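Local structure of cytoplasmic export protein 1 (Saccharomyces cerevisiae, 3VWA) at residues F43-S48 with S53-A58; F94-L99 with G192-S197; G108-I113 with C203-W208; V357-L362 with R397-K402; K367-L372 with P405-C410. The protein takes part in nuclear tRNA export, where it may collect tRNA from export receptors and hand aminoacylated tRNA on to the translation machinery. All blocks are in the same frame, centred on the assembly; numbering follows the deposited sequence.

Contact 1. Residues F43-S48 with S53-A58; sequences FKAKRS and SLILNA
Ala45, at the end of strand 39-45, meets Ile55 of helix 52-64 through methyl groups alone, and this is the tight half of the contact. CB of Ala45 lies 3.5 Å from CG2 of Ile55 and nearly as close to its CD1, so the single methyl of Ala45 abuts both methyl ends of its partner. Ala45 and Ile55 are both buried, and Trp26 of strand 26-33 also packs on Ala45. The strand-then-helix order is consistent with the small lobe of a kinase-like domain.

The looser half lies two residues on, where both side chains are partly exposed. Arg47 runs out with its CG anti to the backbone N (chi1 -158°) and its chain extended to NE, which carries the guanidinium across Leu56 at about a right angle. CD1 of Leu56 sits over one face of that group, near its rim, with NH2 of Arg47 3.7 Å away. The charge is met by a salt bridge from NH2 to Glu52, while NH1 bonds to Thr84 OG1 and Asp78 O.

No hydrogen bond joins the two segments. Their cohesion is therefore apolar, with the arginine lending a flat face here and spending its polarity on residues outside.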
# COMPACT_ATOMS: atom_id res chain seq x y z
N PHE A 43 -22.62 13.90 6.50
CA PHE A 43 -22.50 15.13 7.27
C PHE A 43 -23.84 15.43 7.96
O PHE A 43 -24.90 15.60 7.32
CB PHE A 43 -22.10 16.30 6.38
CG PHE A 43 -20.70 16.23 5.87
CD1 PHE A 43 -19.62 16.75 6.64
CD2 PHE A 43 -20.43 15.71 4.59
CE1 PHE A 43 -18.32 16.71 6.10
CE2 PHE A 43 -19.13 15.67 4.11
CZ PHE A 43 -18.09 16.18 4.86
N LYS A 44 -23.78 15.46 9.29
CA LYS A 44 -24.96 15.66 10.09
C LYS A 44 -24.90 17.07 10.64
O LYS A 44 -23.93 17.43 11.32
CB LYS A 44 -24.98 14.64 11.23
CG LYS A 44 -26.04 14.91 12.29
CD LYS A 44 -26.37 13.62 13.02
CE LYS A 44 -27.84 13.60 13.37
NZ LYS A 44 -28.19 14.74 14.24
N ALA A 45 -25.90 17.88 10.28
CA ALA A 45 -26.02 19.28 10.71
C ALA A 45 -26.34 19.39 12.18
O ALA A 45 -27.20 18.67 12.73
CB ALA A 45 -27.12 19.99 9.94
N LYS A 46 -25.65 20.34 12.80
CA LYS A 46 -25.95 20.71 14.17
C LYS A 46 -27.00 21.79 14.05
O LYS A 46 -26.73 22.97 14.29
CB LYS A 46 -24.69 21.25 14.83
CG LYS A 46 -23.71 20.17 15.25
CD LYS A 46 -22.77 20.84 16.25
CE LYS A 46 -21.55 20.00 16.53
NZ LYS A 46 -20.46 20.90 17.02
N ARG A 47 -28.19 21.38 13.62
CA ARG A 47 -29.23 22.32 13.25
C ARG A 47 -29.86 23.00 14.46
O ARG A 47 -30.22 22.35 15.44
CB ARG A 47 -30.31 21.65 12.40
CG ARG A 47 -31.10 22.65 11.55
CD ARG A 47 -31.94 21.82 10.59
NE ARG A 47 -33.11 22.51 10.05
CZ ARG A 47 -33.95 21.92 9.21
NH1 ARG A 47 -33.73 20.67 8.79
NH2 ARG A 47 -35.01 22.56 8.79
N SER A 48 -29.99 24.30 14.39
CA SER A 48 -30.55 25.06 15.49
C SER A 48 -31.20 26.27 14.87
O SER A 48 -31.00 26.53 13.67
CB SER A 48 -29.46 25.40 16.55
OG SER A 48 -28.79 26.61 16.28
N SER A 53 -30.61 28.89 8.62
CA SER A 53 -30.47 29.38 7.24
C SER A 53 -29.16 28.95 6.52
O SER A 53 -29.12 28.68 5.31
CB SER A 53 -30.57 30.88 7.22
OG SER A 53 -30.53 31.30 5.88
N LEU A 54 -28.08 28.92 7.29
CA LEU A 54 -26.77 28.47 6.82
C LEU A 54 -26.86 26.99 6.40
O LEU A 54 -26.49 26.62 5.28
CB LEU A 54 -25.76 28.69 7.96
CG LEU A 54 -24.97 30.02 8.02
CD1 LEU A 54 -25.50 31.17 7.16
CD2 LEU A 54 -24.72 30.50 9.43
N ILE A 55 -27.40 26.17 7.31
CA ILE A 55 -27.64 24.75 7.10
C ILE A 55 -28.49 24.45 5.87
O ILE A 55 -28.13 23.57 5.09
CB ILE A 55 -28.30 24.06 8.31
CG1 ILE A 55 -27.51 24.26 9.60
CG2 ILE A 55 -28.48 22.58 8.00
CD1 ILE A 55 -26.17 23.51 9.64
N LEU A 56 -29.58 25.19 5.70
CA LEU A 56 -30.52 25.04 4.54
C LEU A 56 -29.93 25.47 3.19
O LEU A 56 -30.16 24.83 2.17
CB LEU A 56 -31.84 25.81 4.82
CG LEU A 56 -33.05 25.14 5.53
CD1 LEU A 56 -32.82 23.69 5.99
CD2 LEU A 56 -33.59 26.03 6.66
N ASN A 57 -29.17 26.56 3.19
CA ASN A 57 -28.48 26.96 1.96
C ASN A 57 -27.48 25.88 1.57
O ASN A 57 -27.44 25.46 0.39
CB ASN A 57 -27.83 28.34 2.12
CG ASN A 57 -27.19 28.84 0.83
OD1 ASN A 57 -27.84 28.94 -0.21
ND2 ASN A 57 -25.90 29.14 0.89
N ALA A 58 -26.71 25.37 2.55
CA ALA A 58 -25.76 24.28 2.29
C ALA A 58 -26.43 23.08 1.69
O ALA A 58 -25.94 22.57 0.69
CB ALA A 58 -24.97 23.85 3.53

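Contact 2. Residues F94-L99 with G192-S197; sequences FPWDNL and GLLIKS
Trp96 and Leu194 form an edge-on apolar contact, without any hydrogen bond between the segments, that ties the loop after strand 92-93 to helix 186-198. In a kinase-like domain a loop at this point of the chain probably corresponds to the connection between the two lobes. The far edge of the indole does the touching: CH2 of Trp96 is 3.7 Å from CD2 of Leu194, and the two side chains cross at about a right angle. With CG anti to its carbonyl carbon (chi1 -68°), Trp96 points its six-membered ring at the helix.

The second meeting place is the backbone carbonyl of Ser197. Its O lies near the plane of the indole, 3.8 Å from CZ3 of Trp96, and CD2 of Leu99 comes to 3.4 Å from the same Ser197 O. The hydroxyl of Ser197 turns back into its own helix, OG bonding to Leu193 O at 2.7 Å from above the carbonyl plane.

Without the indole of Trp96, as with an alanine here, Leu194 would probably border a gap and Lys133 O would lose the N-H it now receives.

Phe94 covers one indole face, its CD2 3.5 Å above the ring plane, and itself meets Trp144 edge-to-face. Leu194 packs on Val136 of strand 136-138, while helix 209-216 takes up Ile195 of helix 186-198.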
# COMPACT_ATOMS: atom_id res chain seq x y z
N PHE A 94 -8.84 16.59 5.76
CA PHE A 94 -7.44 16.82 5.66
C PHE A 94 -6.78 16.67 7.03
O PHE A 94 -7.25 17.22 8.01
CB PHE A 94 -7.23 18.21 5.09
CG PHE A 94 -5.83 18.48 4.72
CD1 PHE A 94 -5.42 18.33 3.42
CD2 PHE A 94 -4.92 18.93 5.69
CE1 PHE A 94 -4.10 18.59 3.08
CE2 PHE A 94 -3.64 19.21 5.34
CZ PHE A 94 -3.22 19.02 4.03
N PRO A 95 -5.70 15.87 7.10
CA PRO A 95 -4.99 15.60 8.38
C PRO A 95 -4.05 16.73 8.73
O PRO A 95 -2.84 16.69 8.45
CB PRO A 95 -4.25 14.30 8.12
CG PRO A 95 -4.09 14.23 6.64
CD PRO A 95 -5.26 14.96 6.03
N TRP A 96 -4.62 17.78 9.30
CA TRP A 96 -3.80 18.94 9.71
C TRP A 96 -2.81 18.54 10.75
O TRP A 96 -1.69 19.02 10.72
CB TRP A 96 -4.67 20.09 10.18
CG TRP A 96 -5.46 20.70 9.06
CD1 TRP A 96 -6.81 20.49 8.75
CD2 TRP A 96 -4.97 21.65 8.04
NE1 TRP A 96 -7.18 21.25 7.65
CE2 TRP A 96 -6.12 21.94 7.16
CE3 TRP A 96 -3.74 22.26 7.77
CZ2 TRP A 96 -6.02 22.80 6.09
CZ3 TRP A 96 -3.66 23.11 6.67
CH2 TRP A 96 -4.76 23.38 5.85
N ASP A 97 -3.20 17.64 11.65
CA ASP A 97 -2.28 17.07 12.66
C ASP A 97 -1.10 16.35 12.04
O ASP A 97 -0.22 15.87 12.77
CB ASP A 97 -3.00 16.09 13.61
CG ASP A 97 -4.25 16.70 14.25
OD1 ASP A 97 -5.11 15.91 14.73
OD2 ASP A 97 -4.37 17.95 14.26
N ASN A 98 -1.07 16.25 10.72
CA ASN A 98 0.03 15.55 10.07
C ASN A 98 0.64 16.42 8.99
O ASN A 98 1.45 15.97 8.17
CB ASN A 98 -0.42 14.18 9.54
CG ASN A 98 0.75 13.33 9.09
OD1 ASN A 98 1.79 13.31 9.75
ND2 ASN A 98 0.60 12.64 7.93
N LEU A 99 0.26 17.68 9.00
CA LEU A 99 0.71 18.59 7.97
C LEU A 99 2.24 18.56 7.98
O LEU A 99 2.88 18.74 6.96
CB LEU A 99 0.20 19.98 8.27
CG LEU A 99 0.70 21.09 7.36
CD1 LEU A 99 0.20 20.91 5.92
CD2 LEU A 99 0.14 22.37 7.91
N GLY A 192 -5.86 32.83 0.28
CA GLY A 192 -4.55 33.22 0.85
C GLY A 192 -4.30 32.66 2.25
O GLY A 192 -3.29 32.01 2.50
N LEU A 193 -5.23 32.88 3.15
CA LEU A 193 -5.15 32.26 4.48
C LEU A 193 -4.88 30.75 4.42
O LEU A 193 -3.99 30.25 5.13
CB LEU A 193 -6.44 32.57 5.28
CG LEU A 193 -6.55 33.90 6.03
CD1 LEU A 193 -7.98 34.43 6.08
CD2 LEU A 193 -6.02 33.70 7.44
N LEU A 194 -5.63 30.02 3.59
CA LEU A 194 -5.48 28.55 3.47
C LEU A 194 -4.12 28.13 2.97
O LEU A 194 -3.50 27.22 3.51
CB LEU A 194 -6.46 28.01 2.45
CG LEU A 194 -7.28 26.77 2.85
CD1 LEU A 194 -7.67 26.07 1.57
CD2 LEU A 194 -6.65 25.79 3.85
N ILE A 195 -3.67 28.77 1.89
CA ILE A 195 -2.35 28.48 1.34
C ILE A 195 -1.27 28.78 2.36
O ILE A 195 -0.32 28.01 2.52
CB ILE A 195 -2.10 29.24 0.03
CG1 ILE A 195 -2.90 28.61 -1.12
CG2 ILE A 195 -0.60 29.26 -0.28
CD1 ILE A 195 -2.93 29.42 -2.41
N LYS A 196 -1.42 29.88 3.09
CA LYS A 196 -0.43 30.19 4.14
C LYS A 196 -0.47 29.14 5.22
O LYS A 196 0.59 28.79 5.75
CB LYS A 196 -0.65 31.59 4.72
CG LYS A 196 -0.12 32.67 3.76
CD LYS A 196 -0.04 34.04 4.40
CE LYS A 196 -1.41 34.67 4.45
NZ LYS A 196 -1.42 36.01 5.10
N SER A 197 -1.66 28.61 5.52
CA SER A 197 -1.76 27.56 6.55
C SER A 197 -1.16 26.24 6.05
O SER A 197 -0.64 25.47 6.84
CB SER A 197 -3.19 27.32 7.03
OG SER A 197 -3.91 28.53 7.15

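Contact 3. Residues G108-I113 with C203-W208; sequences GVELGI and CLPKDW
Glu110 and Ile113 of helix 106-122 pack against the six-membered ring of Trp208 in what is consistent with the helical large lobe of a kinase-like domain; the tryptophan comes from the loop that leads from helix 186-198 to helix 209-216.

The packing contacts are carbon on carbon. CG of Glu110 lies 3.8 Å from CH2 of Trp208, with the two side chains crossing obliquely and the carboxylate tilted 57° from the indole plane. One helical turn on, CD1 of Ile113 approaches the indole near its plane, a looser contact at 4.5 Å from CZ3 of Trp208. Here the glutamate serves through its methylene groups, as its CG stands anti to the carbonyl carbon (chi1 -76°) and the chain is extended beyond.

The polar ends look to other partners. OE2 of Glu110 makes a salt bridge with Lys106, and OE1 takes a hydrogen bond from Asn238 ND2, so both oxygens of this buried acid are matched and its charge is likely to be stabilised. Trp208 NE1 is bonded to Thr232 OG1, which probably limits how far the ring can turn.

Bonding and packing within the loop complete the account. Trp208 N donates to Pro205 O at 2.9 Å, closing a turn that brings the proline back over its own tryptophan: CG of Pro205 sits 3.5 Å above one face of the indole, toward its rim.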
# COMPACT_ATOMS: atom_id res chain seq x y z
N GLY A 108 3.80 17.50 -3.40
CA GLY A 108 2.50 17.06 -2.88
C GLY A 108 1.56 18.21 -2.57
O GLY A 108 0.41 18.26 -3.06
N VAL A 109 2.06 19.13 -1.71
CA VAL A 109 1.27 20.22 -1.16
C VAL A 109 0.87 21.11 -2.36
O VAL A 109 -0.27 21.56 -2.46
CB VAL A 109 2.12 21.06 -0.12
CG1 VAL A 109 1.38 22.31 0.39
CG2 VAL A 109 2.57 20.21 1.07
N GLU A 110 1.80 21.33 -3.27
CA GLU A 110 1.56 22.15 -4.43
C GLU A 110 0.53 21.49 -5.37
O GLU A 110 -0.31 22.16 -5.94
CB GLU A 110 2.88 22.41 -5.22
CG GLU A 110 3.85 23.43 -4.60
CD GLU A 110 5.27 23.32 -5.17
OE1 GLU A 110 5.41 23.04 -6.40
OE2 GLU A 110 6.23 23.52 -4.40
N LEU A 111 0.63 20.18 -5.54
CA LEU A 111 -0.37 19.41 -6.28
C LEU A 111 -1.77 19.57 -5.68
O LEU A 111 -2.71 19.84 -6.40
CB LEU A 111 0.04 17.94 -6.36
CG LEU A 111 -0.50 17.00 -7.48
CD1 LEU A 111 -1.28 15.87 -6.88
CD2 LEU A 111 -1.27 17.66 -8.63
N GLY A 112 -1.90 19.50 -4.36
CA GLY A 112 -3.24 19.65 -3.75
C GLY A 112 -3.78 21.04 -3.95
O GLY A 112 -4.94 21.26 -4.30
N ILE A 113 -2.90 22.01 -3.79
CA ILE A 113 -3.29 23.41 -4.03
C ILE A 113 -3.79 23.58 -5.46
O ILE A 113 -4.76 24.29 -5.69
CB ILE A 113 -2.11 24.36 -3.77
CG1 ILE A 113 -1.90 24.47 -2.25
CG2 ILE A 113 -2.35 25.72 -4.37
CD1 ILE A 113 -0.60 25.18 -1.89
N CYS A 203 8.70 27.46 3.69
CA CYS A 203 8.39 26.41 2.70
C CYS A 203 7.58 26.91 1.49
O CYS A 203 7.32 26.14 0.56
CB CYS A 203 7.70 25.22 3.37
SG CYS A 203 8.85 23.96 4.01
N LEU A 204 7.18 28.18 1.51
CA LEU A 204 6.44 28.80 0.43
C LEU A 204 7.41 29.17 -0.68
O LEU A 204 8.45 29.73 -0.42
CB LEU A 204 5.74 30.08 0.95
CG LEU A 204 4.46 30.73 0.40
CD1 LEU A 204 4.67 31.58 -0.85
CD2 LEU A 204 3.33 29.73 0.19
N PRO A 205 7.07 28.83 -1.92
CA PRO A 205 7.97 29.13 -3.02
C PRO A 205 8.25 30.63 -3.05
O PRO A 205 7.33 31.44 -2.89
CB PRO A 205 7.16 28.72 -4.25
CG PRO A 205 6.25 27.64 -3.76
CD PRO A 205 5.88 28.09 -2.37
N LYS A 206 9.51 30.97 -3.28
CA LYS A 206 9.95 32.36 -3.44
C LYS A 206 9.10 33.03 -4.50
O LYS A 206 8.56 34.11 -4.27
CB LYS A 206 11.43 32.40 -3.85
CG LYS A 206 12.42 32.43 -2.70
CD LYS A 206 12.00 31.57 -1.51
CE LYS A 206 12.48 32.16 -0.19
NZ LYS A 206 12.29 33.65 -0.14
N ASP A 207 8.95 32.35 -5.64
CA ASP A 207 8.20 32.92 -6.77
C ASP A 207 6.69 32.87 -6.58
O ASP A 207 5.93 33.24 -7.48
CB ASP A 207 8.62 32.29 -8.11
CG ASP A 207 8.46 30.78 -8.14
OD1 ASP A 207 8.83 30.16 -9.16
OD2 ASP A 207 7.98 30.21 -7.15
N TRP A 208 6.24 32.42 -5.41
CA TRP A 208 4.82 32.50 -5.07
C TRP A 208 4.54 33.53 -4.02
O TRP A 208 3.39 33.81 -3.72
CB TRP A 208 4.29 31.13 -4.61
CG TRP A 208 4.13 30.10 -5.73
CD1 TRP A 208 4.66 30.15 -7.04
CD2 TRP A 208 3.40 28.85 -5.67
NE1 TRP A 208 4.28 29.03 -7.77
CE2 TRP A 208 3.52 28.22 -7.01
CE3 TRP A 208 2.64 28.20 -4.69
CZ2 TRP A 208 2.93 26.99 -7.31
CZ3 TRP A 208 2.04 26.97 -5.01
CH2 TRP A 208 2.20 26.37 -6.27

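Contact 4. Residues V357-L362 with R397-K402; sequences VRFLLL and RLQTLK
Phe359 and Leu362 of helix 355-368 pack against Gln399 and Thr400 of helix 394-407. Earliest along the first segment comes Arg358, which reaches Thr400 through a single water molecule, the polar link between the two helices at this level. The water accepts from Arg358 NH2 at 2.7 Å and donates to Thr400 OG1 at 2.8 Å. NH1 of the same guanidinium bonds to Phe350 O. The threonine hydroxyl, for its part, is also bonded to Leu396 O of its own helix, so two partners engage it, which is likely to restrict its rotation.

Phe359 follows on the neighbouring flank of the helix. It offers the edge of its ring, with CE1 4.2 Å from CG of Gln399, and the two side chains cross at about a right angle. The contact is with the aliphatic part of the glutamine: its chain bends at chi2 (-56°), turning the amide away from the facing helix. Thr395 and Leu396 also pack on this ring.

Leu362 meets both Gln399 and Thr400. CG stands anti to the carbonyl carbon (chi1 -67°), and CD1 is thereby set against the other helix, 3.8 Å from CB of Gln399. The same methyl lies 3.9 Å from Thr400 OG1, and it also comes up against the backbone at Thr400 N.

The short helical segments run nearly parallel, at 21°, with their axes 10.4 Å apart. Near-parallel helices with another helix, 374-387, between them in sequence are consistent with stacked HEAT repeats; residues 397-402 belong to the repeat at 381-419.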
# COMPACT_ATOMS: atom_id res chain seq x y z
N VAL A 357 10.94 -11.98 -14.16
CA VAL A 357 9.75 -11.83 -13.40
C VAL A 357 9.82 -12.69 -12.12
O VAL A 357 9.58 -12.21 -11.02
CB VAL A 357 8.48 -12.24 -14.21
CG1 VAL A 357 7.27 -12.35 -13.30
CG2 VAL A 357 8.18 -11.20 -15.31
N ARG A 358 10.09 -13.97 -12.31
CA ARG A 358 10.15 -14.94 -11.25
C ARG A 358 11.23 -14.54 -10.19
O ARG A 358 10.95 -14.61 -9.01
CB ARG A 358 10.42 -16.33 -11.81
CG ARG A 358 10.59 -17.39 -10.71
CD ARG A 358 9.31 -17.59 -9.91
NE ARG A 358 8.24 -18.19 -10.72
CZ ARG A 358 8.12 -19.50 -11.01
NH1 ARG A 358 7.06 -19.94 -11.73
NH2 ARG A 358 9.03 -20.38 -10.57
N PHE A 359 12.41 -14.09 -10.61
CA PHE A 359 13.37 -13.56 -9.60
C PHE A 359 12.69 -12.42 -8.77
O PHE A 359 12.85 -12.29 -7.54
CB PHE A 359 14.61 -12.98 -10.29
CG PHE A 359 15.64 -14.01 -10.73
CD1 PHE A 359 16.31 -14.82 -9.80
CD2 PHE A 359 15.98 -14.13 -12.10
CE1 PHE A 359 17.29 -15.74 -10.23
CE2 PHE A 359 16.93 -15.06 -12.52
CZ PHE A 359 17.59 -15.85 -11.58
N LEU A 360 11.94 -11.56 -9.46
CA LEU A 360 11.33 -10.44 -8.74
C LEU A 360 10.32 -10.96 -7.69
O LEU A 360 10.28 -10.44 -6.55
CB LEU A 360 10.68 -9.45 -9.70
CG LEU A 360 9.89 -8.33 -9.06
CD1 LEU A 360 10.65 -7.39 -8.08
CD2 LEU A 360 9.24 -7.58 -10.19
N LEU A 361 9.52 -11.97 -8.09
CA LEU A 361 8.47 -12.52 -7.25
C LEU A 361 9.08 -13.28 -6.07
O LEU A 361 8.55 -13.27 -4.96
CB LEU A 361 7.64 -13.54 -8.06
CG LEU A 361 6.73 -13.03 -9.17
CD1 LEU A 361 6.21 -14.18 -10.03
CD2 LEU A 361 5.58 -12.24 -8.54
N LEU A 362 10.19 -13.96 -6.32
CA LEU A 362 10.83 -14.68 -5.25
C LEU A 362 11.24 -13.71 -4.15
O LEU A 362 11.03 -14.02 -2.99
CB LEU A 362 12.02 -15.54 -5.75
CG LEU A 362 11.72 -16.73 -6.63
CD1 LEU A 362 13.04 -17.32 -7.10
CD2 LEU A 362 10.89 -17.84 -6.02
N ARG A 397 17.13 -21.76 -9.96
CA ARG A 397 17.02 -22.95 -9.08
C ARG A 397 17.53 -22.68 -7.68
O ARG A 397 16.81 -22.97 -6.72
CB ARG A 397 17.77 -24.15 -9.65
CG ARG A 397 17.41 -24.44 -11.07
CD ARG A 397 17.75 -25.87 -11.44
NE ARG A 397 19.17 -26.23 -11.31
CZ ARG A 397 20.10 -26.01 -12.25
NH1 ARG A 397 19.79 -25.38 -13.39
NH2 ARG A 397 21.34 -26.41 -12.09
N LEU A 398 18.73 -22.13 -7.55
CA LEU A 398 19.25 -21.75 -6.22
C LEU A 398 18.30 -20.79 -5.50
O LEU A 398 17.92 -21.03 -4.38
CB LEU A 398 20.64 -21.12 -6.29
CG LEU A 398 21.33 -20.77 -4.95
CD1 LEU A 398 21.57 -22.01 -4.11
CD2 LEU A 398 22.66 -20.00 -5.16
N GLN A 399 17.89 -19.71 -6.14
CA GLN A 399 17.00 -18.81 -5.40
C GLN A 399 15.69 -19.47 -5.02
O GLN A 399 15.18 -19.18 -3.94
CB GLN A 399 16.75 -17.48 -6.10
CG GLN A 399 18.00 -16.62 -6.23
CD GLN A 399 18.67 -16.35 -4.89
OE1 GLN A 399 19.71 -16.88 -4.64
NE2 GLN A 399 18.06 -15.51 -4.05
N THR A 400 15.11 -20.29 -5.90
CA THR A 400 13.88 -20.97 -5.53
C THR A 400 14.22 -21.77 -4.26
O THR A 400 13.53 -21.69 -3.27
CB THR A 400 13.35 -21.89 -6.64
OG1 THR A 400 13.22 -21.17 -7.89
CG2 THR A 400 12.01 -22.45 -6.28
N LEU A 401 15.32 -22.50 -4.30
CA LEU A 401 15.72 -23.33 -3.19
C LEU A 401 15.78 -22.57 -1.88
O LEU A 401 15.15 -22.98 -0.90
CB LEU A 401 17.01 -24.06 -3.51
CG LEU A 401 17.67 -24.86 -2.37
CD1 LEU A 401 16.78 -25.98 -1.80
CD2 LEU A 401 18.95 -25.41 -2.97
N LYS A 402 16.47 -21.45 -1.88
CA LYS A 402 16.65 -20.65 -0.66
C LYS A 402 15.36 -19.98 -0.17
O LYS A 402 15.33 -19.32 0.88
CB LYS A 402 17.60 -19.49 -0.97
CG LYS A 402 19.04 -19.84 -1.24
CD LYS A 402 19.86 -18.57 -1.09
CE LYS A 402 21.34 -18.80 -1.41
NZ LYS A 402 22.18 -17.63 -1.01
O HOH W 1 10.58 -20.27 -8.37

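Contact 5. Residues K367-L372 with P405-C410; sequences KLIGPL and PCIVSC
Ile369 is the one side chain by which residues 367-372 touch residues 405-410, and both of its branches are used. The longer branch ends with CD1 3.5 Å from the backbone carbonyl oxygen of Cys406 and 4.0 Å from CG2 of Ile407, whose side chain it crosses at about a right angle. The shorter branch, CG2, lies 3.8 Å from SG of Cys410, and that sulfur also comes within 4.0 Å of CD1 of Ile369. The isoleucine tip is thus cradled by a carbonyl, a methyl and a thiol, with no hydrogen bond across the contact.

Torsions set the two branches apart: CG1 of Ile369 is anti to its carbonyl carbon (chi1 -56°), which sends the long branch to Cys406 and Ile407 while CG2 turns to Cys410. On the other side, a turn closed by Cys410 N donating to Ile407 O at 2.9 Å places the thiol beside Ile369.

Farther out, the local chain shapes place these residues. Gly370, directly after Ile369, has backbone angles at which a side chain would collide with the preceding carbonyl oxygen, so a residue with a side chain would be strained here. Helix 394-407 is kinked near its end, where the regular helical bonding is interrupted at Pro405 and Cys406.

Helix 342-351 receives Leu368 and Leu372, and helix 433-446 packs on Pro405. Ile377 touches both Ile369 and Cys410, and Phe385 meets Ile407, so the contact lies between the ends of helices 355-368 and 394-407, with helix 374-387 packed against both sides of it.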
# COMPACT_ATOMS: atom_id res chain seq x y z
N LYS A 367 6.69 -11.39 1.77
CA LYS A 367 5.74 -10.30 1.93
C LYS A 367 4.43 -10.54 1.23
O LYS A 367 3.51 -9.83 1.53
CB LYS A 367 6.34 -8.99 1.39
CG LYS A 367 7.61 -8.55 2.07
CD LYS A 367 7.53 -7.08 2.36
CE LYS A 367 8.83 -6.60 3.00
NZ LYS A 367 9.74 -6.20 1.89
N LEU A 368 4.33 -11.46 0.27
CA LEU A 368 3.02 -11.66 -0.38
C LEU A 368 2.11 -12.59 0.44
O LEU A 368 0.93 -12.71 0.16
CB LEU A 368 3.18 -12.15 -1.82
CG LEU A 368 3.84 -11.17 -2.82
CD1 LEU A 368 4.42 -11.89 -4.02
CD2 LEU A 368 2.84 -10.08 -3.24
N ILE A 369 2.67 -13.23 1.46
CA ILE A 369 1.86 -14.10 2.33
C ILE A 369 1.13 -13.24 3.34
O ILE A 369 1.76 -12.59 4.17
CB ILE A 369 2.76 -15.13 3.05
CG1 ILE A 369 3.52 -15.92 1.99
CG2 ILE A 369 1.94 -16.02 4.01
CD1 ILE A 369 4.64 -16.76 2.53
N GLY A 370 -0.19 -13.21 3.22
CA GLY A 370 -1.02 -12.23 3.88
C GLY A 370 -1.96 -11.61 2.87
O GLY A 370 -3.13 -11.98 2.78
N PRO A 371 -1.47 -10.65 2.09
CA PRO A 371 -2.23 -10.15 0.98
C PRO A 371 -2.89 -11.31 0.28
O PRO A 371 -4.03 -11.21 -0.19
CB PRO A 371 -1.16 -9.56 0.04
CG PRO A 371 0.08 -9.44 0.83
CD PRO A 371 -0.12 -10.04 2.20
N LEU A 372 -2.13 -12.40 0.16
CA LEU A 372 -2.63 -13.64 -0.37
C LEU A 372 -2.71 -14.63 0.81
O LEU A 372 -1.78 -14.71 1.61
CB LEU A 372 -1.70 -14.15 -1.48
CG LEU A 372 -1.95 -13.65 -2.93
CD1 LEU A 372 -1.42 -12.25 -3.25
CD2 LEU A 372 -1.33 -14.64 -3.91
N PRO A 405 12.04 -22.26 2.73
CA PRO A 405 11.68 -22.10 4.12
C PRO A 405 10.63 -21.02 4.41
O PRO A 405 9.91 -21.12 5.39
CB PRO A 405 13.00 -21.71 4.78
CG PRO A 405 13.99 -22.46 3.95
CD PRO A 405 13.51 -22.20 2.54
N CYS A 406 10.56 -19.98 3.61
CA CYS A 406 9.61 -18.88 3.88
C CYS A 406 8.18 -19.26 3.47
O CYS A 406 7.21 -18.68 3.92
CB CYS A 406 10.02 -17.64 3.07
SG CYS A 406 11.78 -17.22 3.06
N ILE A 407 8.00 -20.21 2.58
CA ILE A 407 6.60 -20.46 2.25
C ILE A 407 6.08 -21.78 2.78
O ILE A 407 4.90 -22.10 2.68
CB ILE A 407 6.25 -20.19 0.74
CG1 ILE A 407 6.38 -21.42 -0.13
CG2 ILE A 407 6.99 -18.95 0.18
CD1 ILE A 407 7.73 -22.08 -0.08
N VAL A 408 6.96 -22.51 3.40
CA VAL A 408 6.64 -23.84 3.84
C VAL A 408 5.46 -23.89 4.82
O VAL A 408 4.71 -24.88 4.88
CB VAL A 408 7.95 -24.43 4.36
CG1 VAL A 408 7.97 -24.49 5.86
CG2 VAL A 408 8.26 -25.74 3.69
N SER A 409 5.20 -22.81 5.54
CA SER A 409 4.05 -22.87 6.51
C SER A 409 2.70 -22.70 5.84
O SER A 409 1.64 -22.95 6.44
CB SER A 409 4.23 -21.93 7.69
OG SER A 409 4.07 -20.59 7.36
N CYS A 410 2.72 -22.31 4.57
CA CYS A 410 1.53 -22.35 3.77
C CYS A 410 1.10 -23.73 3.27
O CYS A 410 -0.04 -23.87 2.85
CB CYS A 410 1.68 -21.43 2.55
SG CYS A 410 1.96 -19.71 2.97

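The five contacts fall into two groups along the elongated chain. Contacts 1 to 3 belong to the kinase-like part, contacts 4 and 5 to the helical repeats on the other side of the chain's centre. Contacts 2 and 3 lie 12 Å apart between centres and touch directly, Ile195 packing on Ile113 and Leu204. Contact 1 stands apart from contact 2, its nearest atoms about 9 Å away. In the repeats, contacts 4 and 5 join the same two helices, 355-368 and 394-407, at levels 14 Å apart between centres. Between the groups, contacts 2 and 5 come no nearer than about 21 Å, so no contact of one group touches one of the other.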